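Local coordinates for MHC class I protein (Ginglymostoma cirratum, PDB 6LUP) that probably presents short peptides at the cell surface for recognition by T cells, as classical MHC class I molecules of other jawed vertebrates do, at residues A[192-197]-A[239-244]; A[7-12]-A[66-71]; A[118-123]-A[132-137]; A[207-212]-A[252-257]. All blocks are in the same frame, centred on the assembly; numbering follows the deposited sequence.

Contacts 1 and 4 lie in the immunoglobulin C1-set domain, contacts 2 and 3 in the peptide-binding alpha 1/alpha 2 platform, on whose single sheet both draw. Contact 1 pairs strands of one immunoglobulin sheet and contact 4 strands of the other; the Cys197-Cys252 disulfide joins the two, although their centres are about 17 Å apart. Regular backbone hydrogen bonds carry both, but contact 1 frays into exposed turn residues, whereas contact 4 keeps four bonds. Contact 2 is the most buried: aromatic rings fill it and its two cross-segment hydrogen bonds are weak. Contact 3, partly exposed, relies on a threonine hydroxyl and a phenylalanine edge where the sheet passes into a helix.

Contact 1: A[192-197]-A[239-244]; sequences NKQLSC and STEFDP
Leu195 and Thr240 exchange two backbone hydrogen bonds: Leu195 N to Thr240 O at 3.0 Å is nearly straight (166°), and Thr240 N to Leu195 O matches it. They pair the antiparallel strands 194-202 and 234-241 in one sheet of the C1-set immunoglobulin sandwich, the short axes 4.7 Å apart. A third bond, Phe242 N to Lys193 O, more bent at 132°, continues the pairing into the loops beyond the strand ends. Lys193 and Gln194 form a classic bulge against Val189 of the adjoining strand. Beyond the backbone, Phe242 and Leu195 bury the most surface. Phe242 CG stands anti to its backbone N (chi1 -173°). One ring face receives Leu195 CD1, 3.6 Å from the Phe242 centroid and nearly along the normal, a CH-pi contact; Pro244 N lies over the rim of the opposite face. Asn192 O lies at the ring edge, 3.2 Å from Phe242 CD2. At the surface, Lys193 NZ and Glu241 OE2 remain 4.5 Å apart, beyond salt-bridge distance. At the other end Ser196 OG rests on Ser239 CB while hydrogen-bonding an aromatic side chain of another protein chain.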
loop_
_atom_site.group_PDB
_atom_site.type_symbol
_atom_site.label_atom_id
_atom_site.label_comp_id
_atom_site.label_asym_id
_atom_site.label_seq_id
_atom_site.Cartn_x
_atom_site.Cartn_y
_atom_site.Cartn_z
ATOM N N ASN A 192 22.502 -6.804 24.124
ATOM C CA ASN A 192 22.527 -8.275 24.156
ATOM C C ASN A 192 21.310 -8.935 24.824
ATOM O O ASN A 192 21.319 -10.134 25.118
ATOM C CB ASN A 192 23.842 -8.790 24.763
ATOM C CG ASN A 192 25.050 -8.457 23.908
ATOM O OD1 ASN A 192 25.618 -9.333 23.259
ATOM N ND2 ASN A 192 25.445 -7.185 23.895
ATOM N N LYS A 193 20.268 -8.137 25.042
ATOM C CA LYS A 193 19.005 -8.608 25.606
ATOM C C LYS A 193 18.207 -9.416 24.576
ATOM O O LYS A 193 17.602 -10.433 24.915
ATOM C CB LYS A 193 18.188 -7.412 26.124
ATOM C CG LYS A 193 16.830 -7.747 26.727
ATOM C CD LYS A 193 16.249 -6.549 27.470
ATOM C CE LYS A 193 14.760 -6.716 27.757
ATOM N NZ LYS A 193 13.901 -6.394 26.579
ATOM N N GLN A 194 18.213 -8.960 23.324
ATOM C CA GLN A 194 17.422 -9.593 22.267
ATOM C C GLN A 194 18.246 -9.908 21.022
ATOM O O GLN A 194 19.256 -9.257 20.746
ATOM C CB GLN A 194 16.214 -8.725 21.899
ATOM C CG GLN A 194 15.355 -8.334 23.090
ATOM C CD GLN A 194 13.914 -8.055 22.721
ATOM O OE1 GLN A 194 13.297 -8.801 21.958
ATOM N NE2 GLN A 194 13.359 -6.983 23.277
ATOM N N LEU A 195 17.806 -10.922 20.283
ATOM C CA LEU A 195 18.453 -11.315 19.039
ATOM C C LEU A 195 17.511 -11.009 17.883
ATOM O O LEU A 195 16.399 -11.536 17.832
ATOM C CB LEU A 195 18.802 -12.802 19.075
ATOM C CG LEU A 195 20.053 -13.259 18.321
ATOM C CD1 LEU A 195 21.320 -12.759 19.003
ATOM C CD2 LEU A 195 20.074 -14.776 18.227
ATOM N N SER A 196 17.949 -10.153 16.962
ATOM C CA SER A 196 17.053 -9.639 15.926
ATOM C C SER A 196 17.474 -9.970 14.501
ATOM O O SER A 196 18.593 -9.670 14.076
ATOM C CB SER A 196 16.863 -8.130 16.075
ATOM O OG SER A 196 15.753 -7.682 15.317
ATOM N N CYS A 197 16.551 -10.591 13.774
ATOM C CA CYS A 197 16.729 -10.851 12.357
ATOM C C CYS A 197 16.020 -9.778 11.545
ATOM O O CYS A 197 14.790 -9.664 11.586
ATOM C CB CYS A 197 16.206 -12.233 11.976
ATOM S SG CYS A 197 16.841 -12.779 10.380
ATOM N N SER A 239 12.432 -10.507 16.077
ATOM C CA SER A 239 13.336 -10.633 17.215
ATOM C C SER A 239 12.768 -11.514 18.323
ATOM O O SER A 239 11.553 -11.568 18.543
ATOM C CB SER A 239 13.688 -9.255 17.776
ATOM O OG SER A 239 12.517 -8.549 18.142
ATOM N N THR A 240 13.670 -12.199 19.018
ATOM C CA THR A 240 13.304 -13.040 20.145
ATOM C C THR A 240 14.147 -12.698 21.371
ATOM O O THR A 240 15.169 -12.012 21.258
ATOM C CB THR A 240 13.434 -14.543 19.802
ATOM O OG1 THR A 240 12.747 -15.318 20.791
ATOM C CG2 THR A 240 14.902 -14.982 19.723
ATOM N N GLU A 241 13.702 -13.177 22.533
ATOM C CA GLU A 241 14.433 -13.008 23.787
ATOM C C GLU A 241 15.754 -13.775 23.774
ATOM O O GLU A 241 15.854 -14.856 23.187
ATOM C CB GLU A 241 13.571 -13.434 24.977
ATOM C CG GLU A 241 12.454 -12.455 25.321
ATOM C CD GLU A 241 12.927 -11.250 26.126
ATOM O OE1 GLU A 241 12.110 -10.705 26.899
ATOM O OE2 GLU A 241 14.105 -10.842 25.998
ATOM N N PHE A 242 16.794 -13.245 24.405
ATOM C CA PHE A 242 18.148 -13.835 24.290
ATOM C C PHE A 242 19.065 -14.042 25.552
ATOM O O PHE A 242 18.988 -13.263 26.479
ATOM C CB PHE A 242 18.843 -12.902 23.291
ATOM C CG PHE A 242 20.174 -13.353 22.850
ATOM C CD1 PHE A 242 20.355 -14.617 22.396
ATOM C CD2 PHE A 242 21.235 -12.509 22.911
ATOM C CE1 PHE A 242 21.589 -15.044 22.025
ATOM C CE2 PHE A 242 22.475 -12.918 22.528
ATOM C CZ PHE A 242 22.654 -14.187 22.073
ATOM N N ASP A 243 19.925 -15.083 25.568
ATOM C CA ASP A 243 21.202 -15.146 26.335
ATOM C C ASP A 243 22.540 -15.270 25.549
ATOM O O ASP A 243 22.718 -16.226 24.843
ATOM C CB ASP A 243 21.137 -16.322 27.299
ATOM C CG ASP A 243 20.504 -15.960 28.630
ATOM O OD1 ASP A 243 20.817 -14.897 29.190
ATOM O OD2 ASP A 243 19.692 -16.760 29.128
ATOM N N PRO A 244 23.502 -14.377 25.804
ATOM C CA PRO A 244 24.802 -14.196 25.139
ATOM C C PRO A 244 25.807 -15.299 25.478
ATOM O O PRO A 244 26.676 -15.620 24.665
ATOM C CB PRO A 244 25.291 -12.846 25.681
ATOM C CG PRO A 244 24.515 -12.617 26.934
ATOM C CD PRO A 244 23.175 -13.237 26.680
#

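Contact 2: A[7-12]-A[66-71]; sequences YFFTWS and RGWEPW
Trp11 is the bump of strand 3-12, its indole pushed up into a hollow of helix 55-82 lined by Trp68, Glu69 and Trp71. Its NE1 edge faces two backbone carbonyls near the indole plane: Trp11 NE1 reaches Trp68 O at 3.0 Å and Glu69 O at 3.2 Å, but both bonds are weak, bent to below 130°. Farther round the ring, Trp11 CZ2 lies 4.0 Å from Trp68 CB. Here the floor of the MHC class I groove meets its alpha 1 helix; the axes of 7-12 and 66-71 come within 9.3 Å, a gap filled by aromatic side chains. Trp71, its CG anti to the backbone N (chi1 -180°), turns a ring edge toward the face of Trp11 in an offset edge-to-face pair, Trp71 CZ3 meeting Trp11 CH2 at 3.6 Å. The second bump is Phe9, whose CE2 stands over the rim of the Trp68 face, 3.7 Å from Trp68 CD1, with the planes 53° apart. Trp68 CZ3 lies over the rim of one face of its own helix neighbour Trp71, and both tryptophans give NE1 to the backbone of the bound peptide.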
loop_
_atom_site.group_PDB
_atom_site.type_symbol
_atom_site.label_atom_id
_atom_site.label_comp_id
_atom_site.label_asym_id
_atom_site.label_seq_id
_atom_site.Cartn_x
_atom_site.Cartn_y
_atom_site.Cartn_z
ATOM N N TYR A 7 -5.867 -0.958 -9.550
ATOM C CA TYR A 7 -6.037 0.477 -9.328
ATOM C C TYR A 7 -6.822 0.764 -8.054
ATOM O O TYR A 7 -7.773 0.049 -7.729
ATOM C CB TYR A 7 -6.747 1.112 -10.514
ATOM C CG TYR A 7 -5.871 1.294 -11.719
ATOM C CD1 TYR A 7 -5.716 0.272 -12.658
ATOM C CD2 TYR A 7 -5.190 2.491 -11.928
ATOM C CE1 TYR A 7 -4.913 0.443 -13.774
ATOM C CE2 TYR A 7 -4.383 2.671 -13.040
ATOM C CZ TYR A 7 -4.250 1.646 -13.957
ATOM O OH TYR A 7 -3.449 1.826 -15.056
ATOM N N PHE A 8 -6.425 1.821 -7.347
ATOM C CA PHE A 8 -7.036 2.194 -6.070
ATOM C C PHE A 8 -7.457 3.654 -6.113
ATOM O O PHE A 8 -6.617 4.542 -6.269
ATOM C CB PHE A 8 -6.063 1.948 -4.906
ATOM C CG PHE A 8 -5.616 0.517 -4.782
ATOM C CD1 PHE A 8 -4.634 -0.002 -5.627
ATOM C CD2 PHE A 8 -6.187 -0.324 -3.835
ATOM C CE1 PHE A 8 -4.237 -1.330 -5.533
ATOM C CE2 PHE A 8 -5.791 -1.653 -3.731
ATOM C CZ PHE A 8 -4.814 -2.154 -4.579
ATOM N N PHE A 9 -8.762 3.891 -5.988
ATOM C CA PHE A 9 -9.331 5.231 -6.068
ATOM C C PHE A 9 -9.838 5.650 -4.696
ATOM O O PHE A 9 -10.597 4.911 -4.068
ATOM C CB PHE A 9 -10.529 5.254 -7.023
ATOM C CG PHE A 9 -10.224 4.829 -8.433
ATOM C CD1 PHE A 9 -9.945 3.500 -8.740
ATOM C CD2 PHE A 9 -10.287 5.749 -9.470
ATOM C CE1 PHE A 9 -9.696 3.111 -10.052
ATOM C CE2 PHE A 9 -10.043 5.366 -10.784
ATOM C CZ PHE A 9 -9.743 4.047 -11.077
ATOM N N THR A 10 -9.434 6.833 -4.237
ATOM C CA THR A 10 -9.961 7.381 -2.988
ATOM C C THR A 10 -10.533 8.778 -3.203
ATOM O O THR A 10 -9.826 9.686 -3.648
ATOM C CB THR A 10 -8.897 7.427 -1.871
ATOM O OG1 THR A 10 -8.359 6.118 -1.668
ATOM C CG2 THR A 10 -9.499 7.921 -0.561
ATOM N N TRP A 11 -11.818 8.928 -2.892
ATOM C CA TRP A 11 -12.466 10.233 -2.842
ATOM C C TRP A 11 -12.691 10.631 -1.388
ATOM O O TRP A 11 -13.307 9.890 -0.616
ATOM C CB TRP A 11 -13.804 10.214 -3.578
ATOM C CG TRP A 11 -13.709 9.998 -5.057
ATOM C CD1 TRP A 11 -13.645 10.962 -6.021
ATOM C CD2 TRP A 11 -13.689 8.740 -5.746
ATOM N NE1 TRP A 11 -13.583 10.387 -7.268
ATOM C CE2 TRP A 11 -13.609 9.025 -7.131
ATOM C CE3 TRP A 11 -13.733 7.402 -5.334
ATOM C CZ2 TRP A 11 -13.567 8.018 -8.104
ATOM C CZ3 TRP A 11 -13.697 6.403 -6.303
ATOM C CH2 TRP A 11 -13.614 6.719 -7.673
ATOM N N SER A 12 -12.175 11.799 -1.016
ATOM C CA SER A 12 -12.362 12.343 0.329
ATOM C C SER A 12 -13.196 13.608 0.302
ATOM O O SER A 12 -13.159 14.372 -0.664
ATOM C CB SER A 12 -11.018 12.648 0.991
ATOM O OG SER A 12 -10.264 11.469 1.181
ATOM N N ARG A 66 -10.167 12.000 -15.146
ATOM C CA ARG A 66 -10.972 13.213 -15.088
ATOM C C ARG A 66 -12.461 12.910 -15.038
ATOM O O ARG A 66 -13.218 13.668 -14.446
ATOM C CB ARG A 66 -10.642 14.151 -16.244
ATOM C CG ARG A 66 -9.435 15.019 -15.949
ATOM C CD ARG A 66 -8.876 15.634 -17.213
ATOM N NE ARG A 66 -7.663 16.391 -16.937
ATOM C CZ ARG A 66 -7.184 17.345 -17.724
ATOM N NH1 ARG A 66 -7.822 17.677 -18.841
ATOM N NH2 ARG A 66 -6.068 17.979 -17.388
ATOM N N GLY A 67 -12.870 11.803 -15.655
ATOM C CA GLY A 67 -14.251 11.337 -15.572
ATOM C C GLY A 67 -14.565 10.768 -14.199
ATOM O O GLY A 67 -15.666 10.962 -13.671
ATOM N N TRP A 68 -13.594 10.066 -13.615
ATOM C CA TRP A 68 -13.760 9.465 -12.292
ATOM C C TRP A 68 -13.826 10.512 -11.180
ATOM O O TRP A 68 -14.498 10.304 -10.174
ATOM C CB TRP A 68 -12.626 8.478 -11.987
ATOM C CG TRP A 68 -12.739 7.136 -12.662
ATOM C CD1 TRP A 68 -11.930 6.645 -13.649
ATOM C CD2 TRP A 68 -13.699 6.104 -12.385
ATOM N NE1 TRP A 68 -12.331 5.377 -14.011
ATOM C CE2 TRP A 68 -13.414 5.021 -13.252
ATOM C CE3 TRP A 68 -14.774 5.992 -11.499
ATOM C CZ2 TRP A 68 -14.158 3.843 -13.252
ATOM C CZ3 TRP A 68 -15.523 4.819 -11.503
ATOM C CH2 TRP A 68 -15.208 3.759 -12.375
ATOM N N GLU A 69 -13.126 11.631 -11.374
ATOM C CA GLU A 69 -12.961 12.649 -10.326
ATOM C C GLU A 69 -14.280 13.237 -9.801
ATOM O O GLU A 69 -14.528 13.195 -8.590
ATOM C CB GLU A 69 -12.002 13.757 -10.778
ATOM C CG GLU A 69 -11.773 14.835 -9.727
ATOM C CD GLU A 69 -10.879 15.968 -10.204
ATOM O OE1 GLU A 69 -10.047 15.757 -11.117
ATOM O OE2 GLU A 69 -11.004 17.080 -9.652
ATOM N N PRO A 70 -15.125 13.795 -10.694
ATOM C CA PRO A 70 -16.413 14.294 -10.210
ATOM C C PRO A 70 -17.331 13.172 -9.715
ATOM O O PRO A 70 -18.053 13.364 -8.730
ATOM C CB PRO A 70 -17.014 14.985 -11.442
ATOM C CG PRO A 70 -16.285 14.412 -12.611
ATOM C CD PRO A 70 -14.905 14.144 -12.109
ATOM N N TRP A 71 -17.278 12.016 -10.380
ATOM C CA TRP A 71 -18.144 10.876 -10.075
ATOM C C TRP A 71 -18.173 10.553 -8.578
ATOM O O TRP A 71 -19.237 10.553 -7.953
ATOM C CB TRP A 71 -17.705 9.650 -10.879
ATOM C CG TRP A 71 -18.537 8.408 -10.647
ATOM C CD1 TRP A 71 -19.774 8.139 -11.161
ATOM C CD2 TRP A 71 -18.175 7.267 -9.858
ATOM N NE1 TRP A 71 -20.207 6.903 -10.740
ATOM C CE2 TRP A 71 -19.245 6.347 -9.938
ATOM C CE3 TRP A 71 -17.054 6.935 -9.089
ATOM C CZ2 TRP A 71 -19.230 5.117 -9.275
ATOM C CZ3 TRP A 71 -17.038 5.706 -8.428
ATOM C CH2 TRP A 71 -18.122 4.815 -8.527
#

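Contact 3: A[118-123]-A[132-137]; sequences TDFISL and TPVTWG
Thr132 OG1 comes within 2.8 Å of Phe120 O, the shortest polar approach between strand 118-124 and the turn that leads into helix 135-146. This is the edge of the alpha 2 half of the MHC class I platform, where the eight-stranded sheet passes into the helix bounding the groove. The OG1 hydroxyl stands anti to the backbone N of Thr132 (chi1 174°), and Val134 O, 3.1 Å from Thr132 OG1, is a second possible acceptor, leaving the destination of its one proton unsettled. Around the same carbonyl, Pro133 CD packs at 3.7 Å from Phe120 O, and Val134 CG2 lies farther off. One residue back, the pyrrolidine of Pro133 presses CG onto Asp119 CB at 3.7 Å; the carboxylate of Asp119 hydrogen-bonds an aromatic side chain of another protein chain. The Phe120 ring reaches the helix start directly: Gly137 CA sits 3.6 Å from Phe120 CE1, and Trp136 CD1 lies 4.1 Å from Phe120 CD1.

In the next shell, Phe120 and Ile121 form a classic bulge opposite His113, and the Phe120 ring packs on an apolar side chain of the bound peptide. The Trp136 indole has Val134 CB over its centre and Trp115 meeting it from outside the two segments. A bond from Gly137 N to Val134 O closes the turn. Trp136 O, which accepts a hydrogen bond from Arg82 NH1, lies near the plane of the Phe120 ring at its edge, 3.4 Å from Phe120 CE1.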
loop_
_atom_site.group_PDB
_atom_site.type_symbol
_atom_site.label_atom_id
_atom_site.label_comp_id
_atom_site.label_asym_id
_atom_site.label_seq_id
_atom_site.Cartn_x
_atom_site.Cartn_y
_atom_site.Cartn_z
ATOM N N THR A 118 -16.331 0.868 4.350
ATOM C CA THR A 118 -17.112 -0.364 4.501
ATOM C C THR A 118 -17.680 -0.811 3.151
ATOM O O THR A 118 -18.013 0.023 2.304
ATOM C CB THR A 118 -18.275 -0.210 5.510
ATOM O OG1 THR A 118 -19.147 0.842 5.086
ATOM C CG2 THR A 118 -17.755 0.095 6.910
ATOM N N ASP A 119 -17.784 -2.129 2.965
ATOM C CA ASP A 119 -18.323 -2.712 1.736
ATOM C C ASP A 119 -19.586 -2.001 1.282
ATOM O O ASP A 119 -20.538 -1.856 2.045
ATOM C CB ASP A 119 -18.615 -4.201 1.926
ATOM C CG ASP A 119 -17.365 -5.057 1.885
ATOM O OD1 ASP A 119 -16.242 -4.515 1.987
ATOM O OD2 ASP A 119 -17.508 -6.287 1.750
ATOM N N PHE A 120 -19.580 -1.536 0.041
ATOM C CA PHE A 120 -20.751 -0.889 -0.516
ATOM C C PHE A 120 -21.370 -1.756 -1.604
ATOM O O PHE A 120 -22.517 -2.183 -1.481
ATOM C CB PHE A 120 -20.407 0.509 -1.034
ATOM C CG PHE A 120 -21.510 1.154 -1.822
ATOM C CD1 PHE A 120 -22.767 1.360 -1.256
ATOM C CD2 PHE A 120 -21.289 1.567 -3.133
ATOM C CE1 PHE A 120 -23.784 1.954 -1.985
ATOM C CE2 PHE A 120 -22.302 2.164 -3.866
ATOM C CZ PHE A 120 -23.551 2.358 -3.292
ATOM N N ILE A 121 -20.600 -2.026 -2.654
ATOM C CA ILE A 121 -21.070 -2.824 -3.778
ATOM C C ILE A 121 -19.873 -3.437 -4.507
ATOM O O ILE A 121 -18.784 -2.859 -4.523
ATOM C CB ILE A 121 -21.965 -1.978 -4.725
ATOM C CG1 ILE A 121 -22.877 -2.872 -5.574
ATOM C CG2 ILE A 121 -21.140 -1.013 -5.573
ATOM C CD1 ILE A 121 -23.983 -2.123 -6.291
ATOM N N SER A 122 -20.067 -4.619 -5.085
ATOM C CA SER A 122 -19.019 -5.276 -5.866
ATOM C C SER A 122 -19.620 -6.218 -6.904
ATOM O O SER A 122 -20.780 -6.616 -6.785
ATOM C CB SER A 122 -18.033 -6.020 -4.956
ATOM O OG SER A 122 -18.690 -6.971 -4.138
ATOM N N LEU A 123 -18.837 -6.572 -7.920
ATOM C CA LEU A 123 -19.338 -7.414 -9.000
ATOM C C LEU A 123 -18.956 -8.883 -8.865
ATOM O O LEU A 123 -17.779 -9.217 -8.728
ATOM C CB LEU A 123 -18.879 -6.883 -10.366
ATOM C CG LEU A 123 -19.071 -7.785 -11.596
ATOM C CD1 LEU A 123 -20.534 -7.873 -12.012
ATOM C CD2 LEU A 123 -18.217 -7.311 -12.762
ATOM N N THR A 132 -24.396 -6.420 -2.808
ATOM C CA THR A 132 -24.327 -5.366 -1.799
ATOM C C THR A 132 -24.809 -5.891 -0.444
ATOM O O THR A 132 -25.914 -6.430 -0.341
ATOM C CB THR A 132 -25.128 -4.108 -2.213
ATOM O OG1 THR A 132 -25.140 -3.163 -1.135
ATOM C CG2 THR A 132 -26.571 -4.459 -2.597
ATOM N N PRO A 133 -23.972 -5.751 0.601
ATOM C CA PRO A 133 -24.371 -6.213 1.931
ATOM C C PRO A 133 -25.211 -5.190 2.709
ATOM O O PRO A 133 -25.597 -5.457 3.846
ATOM C CB PRO A 133 -23.029 -6.442 2.627
ATOM C CG PRO A 133 -22.115 -5.450 1.997
ATOM C CD PRO A 133 -22.580 -5.263 0.578
ATOM N N VAL A 134 -25.493 -4.039 2.102
ATOM C CA VAL A 134 -26.197 -2.955 2.791
ATOM C C VAL A 134 -27.411 -2.454 2.016
ATOM O O VAL A 134 -27.470 -2.575 0.791
ATOM C CB VAL A 134 -25.261 -1.770 3.124
ATOM C CG1 VAL A 134 -24.289 -2.146 4.231
ATOM C CG2 VAL A 134 -24.520 -1.286 1.884
ATOM N N THR A 135 -28.370 -1.885 2.747
ATOM C CA THR A 135 -29.629 -1.407 2.170
ATOM C C THR A 135 -29.436 -0.216 1.235
ATOM O O THR A 135 -30.147 -0.089 0.235
ATOM C CB THR A 135 -30.659 -1.029 3.260
ATOM O OG1 THR A 135 -30.132 0.024 4.079
ATOM C CG2 THR A 135 -31.007 -2.236 4.137
ATOM N N TRP A 136 -28.471 0.647 1.559
ATOM C CA TRP A 136 -28.201 1.842 0.750
ATOM C C TRP A 136 -27.454 1.547 -0.560
ATOM O O TRP A 136 -27.107 2.466 -1.312
ATOM C CB TRP A 136 -27.503 2.938 1.571
ATOM C CG TRP A 136 -26.297 2.495 2.358
ATOM C CD1 TRP A 136 -24.996 2.500 1.938
ATOM C CD2 TRP A 136 -26.280 2.011 3.709
ATOM N NE1 TRP A 136 -24.173 2.042 2.938
ATOM C CE2 TRP A 136 -24.934 1.734 4.035
ATOM C CE3 TRP A 136 -27.274 1.782 4.673
ATOM C CZ2 TRP A 136 -24.553 1.238 5.287
ATOM C CZ3 TRP A 136 -26.893 1.286 5.920
ATOM C CH2 TRP A 136 -25.543 1.020 6.212
ATOM N N GLY A 137 -27.221 0.265 -0.826
ATOM C CA GLY A 137 -26.641 -0.182 -2.086
ATOM C C GLY A 137 -27.664 -0.820 -3.011
ATOM O O GLY A 137 -27.436 -0.923 -4.222
#

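Contact 4: A[207-212]-A[252-257]; sequences IEVNLF and CVVDHD
Phe212 meets Val253 with its ring edge: Phe212 CE1 lies 3.3 Å from Val253 CG1, which sits near the ring plane. The methyl is placed there by its position between the backbone N and carbonyl carbon (chi1 69°). The His256 imidazole has Asp257 OD1 above the rim of one face, while Ile207 CD1 approaches the ring obliquely; outside the pair its NE2 hydrogen-bonds Tyr203 O. Between these ends run strands 208-213 and 250-255, antiparallel, in the second sheet of the C1-set sandwich. Glu208 and Asp255 form one hydrogen-bonded pair, Asp255 N to Glu208 O being 2.7 Å, and Asn210 and Val253 form the next, with Val253 N to Asn210 O at 2.9 Å and 175°. Val209, Leu211, Cys252 and Val254 point to the interior face, where Val209 CG2 packs 3.8 Å from Cys252 SG and Phe186 of the facing sheet touches both cysteines of the Cys197-Cys252 disulfide. On the other face Glu208 CB lies 3.7 Å from Asp255 CB. The Glu208 chain bends at chi2 and runs off from its neighbour; Glu208 OE2 is 6.4 Å from Asp255 OD2, a separation at which repulsion is probably modest. Four near-linear backbone bonds and apolar packing join the segments.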
loop_
_atom_site.group_PDB
_atom_site.type_symbol
_atom_site.label_atom_id
_atom_site.label_comp_id
_atom_site.label_asym_id
_atom_site.label_seq_id
_atom_site.Cartn_x
_atom_site.Cartn_y
_atom_site.Cartn_z
ATOM N N ILE A 207 6.886 -12.167 2.326
ATOM C CA ILE A 207 8.101 -12.778 2.878
ATOM C C ILE A 207 7.838 -13.709 4.072
ATOM O O ILE A 207 6.917 -13.489 4.863
ATOM C CB ILE A 207 9.152 -11.695 3.251
ATOM C CG1 ILE A 207 10.539 -12.316 3.458
ATOM C CG2 ILE A 207 8.698 -10.870 4.453
ATOM C CD1 ILE A 207 11.668 -11.307 3.523
ATOM N N GLU A 208 8.660 -14.751 4.181
ATOM C CA GLU A 208 8.644 -15.654 5.329
ATOM C C GLU A 208 9.978 -15.548 6.053
ATOM O O GLU A 208 11.035 -15.713 5.444
ATOM C CB GLU A 208 8.411 -17.104 4.889
ATOM C CG GLU A 208 7.088 -17.359 4.178
ATOM C CD GLU A 208 5.914 -17.429 5.137
ATOM O OE1 GLU A 208 5.057 -16.515 5.103
ATOM O OE2 GLU A 208 5.854 -18.393 5.931
ATOM N N VAL A 209 9.927 -15.257 7.349
ATOM C CA VAL A 209 11.139 -15.175 8.164
ATOM C C VAL A 209 10.912 -15.804 9.543
ATOM O O VAL A 209 10.078 -15.347 10.326
ATOM C CB VAL A 209 11.698 -13.730 8.241
ATOM C CG1 VAL A 209 10.573 -12.711 8.363
ATOM C CG2 VAL A 209 12.708 -13.582 9.376
ATOM N N ASN A 210 11.653 -16.871 9.818
ATOM C CA ASN A 210 11.463 -17.642 11.036
ATOM C C ASN A 210 12.776 -17.859 11.768
ATOM O O ASN A 210 13.829 -18.007 11.143
ATOM C CB ASN A 210 10.802 -18.984 10.716
ATOM C CG ASN A 210 9.412 -18.825 10.122
ATOM O OD1 ASN A 210 8.457 -18.507 10.828
ATOM N ND2 ASN A 210 9.293 -19.056 8.821
ATOM N N LEU A 211 12.701 -17.878 13.095
ATOM C CA LEU A 211 13.878 -18.042 13.941
ATOM C C LEU A 211 13.969 -19.441 14.530
ATOM O O LEU A 211 12.953 -20.059 14.853
ATOM C CB LEU A 211 13.886 -16.993 15.053
ATOM C CG LEU A 211 14.525 -15.642 14.716
ATOM C CD1 LEU A 211 13.735 -14.858 13.676
ATOM C CD2 LEU A 211 14.681 -14.824 15.987
ATOM N N PHE A 212 15.198 -19.929 14.662
ATOM C CA PHE A 212 15.450 -21.292 15.116
ATOM C C PHE A 212 16.496 -21.377 16.219
ATOM O O PHE A 212 17.577 -20.786 16.123
ATOM C CB PHE A 212 15.862 -22.183 13.940
ATOM C CG PHE A 212 14.720 -22.583 13.053
ATOM C CD1 PHE A 212 14.271 -21.735 12.043
ATOM C CD2 PHE A 212 14.094 -23.812 13.220
ATOM C CE1 PHE A 212 13.213 -22.103 11.229
ATOM C CE2 PHE A 212 13.037 -24.185 12.403
ATOM C CZ PHE A 212 12.598 -23.331 11.404
ATOM N N CYS A 252 18.566 -17.816 11.575
ATOM C CA CYS A 252 17.426 -17.138 10.986
ATOM C C CYS A 252 17.233 -17.632 9.553
ATOM O O CYS A 252 18.175 -17.636 8.757
ATOM C CB CYS A 252 17.634 -15.628 11.008
ATOM S SG CYS A 252 16.274 -14.720 10.251
ATOM N N VAL A 253 16.013 -18.060 9.239
ATOM C CA VAL A 253 15.700 -18.608 7.922
ATOM C C VAL A 253 14.714 -17.708 7.167
ATOM O O VAL A 253 13.678 -17.312 7.705
ATOM C CB VAL A 253 15.203 -20.074 8.015
ATOM C CG1 VAL A 253 13.837 -20.159 8.674
ATOM C CG2 VAL A 253 15.157 -20.719 6.641
ATOM N N VAL A 254 15.054 -17.379 5.921
ATOM C CA VAL A 254 14.256 -16.449 5.129
ATOM C C VAL A 254 13.794 -17.063 3.806
ATOM O O VAL A 254 14.586 -17.656 3.070
ATOM C CB VAL A 254 15.022 -15.138 4.848
ATOM C CG1 VAL A 254 14.126 -14.134 4.138
ATOM C CG2 VAL A 254 15.556 -14.536 6.137
ATOM N N ASP A 255 12.500 -16.916 3.525
ATOM C CA ASP A 255 11.920 -17.283 2.236
ATOM C C ASP A 255 11.342 -16.067 1.526
ATOM O O ASP A 255 10.458 -15.383 2.044
ATOM C CB ASP A 255 10.851 -18.361 2.395
ATOM C CG ASP A 255 11.440 -19.750 2.485
ATOM O OD1 ASP A 255 11.829 -20.301 1.430
ATOM O OD2 ASP A 255 11.514 -20.289 3.609
ATOM N N HIS A 256 11.870 -15.811 0.336
ATOM C CA HIS A 256 11.461 -14.709 -0.515
ATOM C C HIS A 256 11.663 -15.188 -1.942
ATOM O O HIS A 256 12.666 -15.839 -2.243
ATOM C CB HIS A 256 12.325 -13.476 -0.226
ATOM C CG HIS A 256 11.960 -12.267 -1.034
ATOM N ND1 HIS A 256 10.999 -11.363 -0.630
ATOM C CD2 HIS A 256 12.441 -11.802 -2.211
ATOM C CE1 HIS A 256 10.898 -10.402 -1.530
ATOM N NE2 HIS A 256 11.761 -10.644 -2.499
ATOM N N ASP A 257 10.717 -14.882 -2.820
ATOM C CA ASP A 257 10.801 -15.363 -4.200
ATOM C C ASP A 257 11.865 -14.630 -5.038
ATOM O O ASP A 257 12.008 -14.870 -6.238
ATOM C CB ASP A 257 9.422 -15.378 -4.870
ATOM C CG ASP A 257 8.820 -14.003 -5.009
ATOM O OD1 ASP A 257 9.574 -13.005 -4.962
ATOM O OD2 ASP A 257 7.583 -13.920 -5.165
#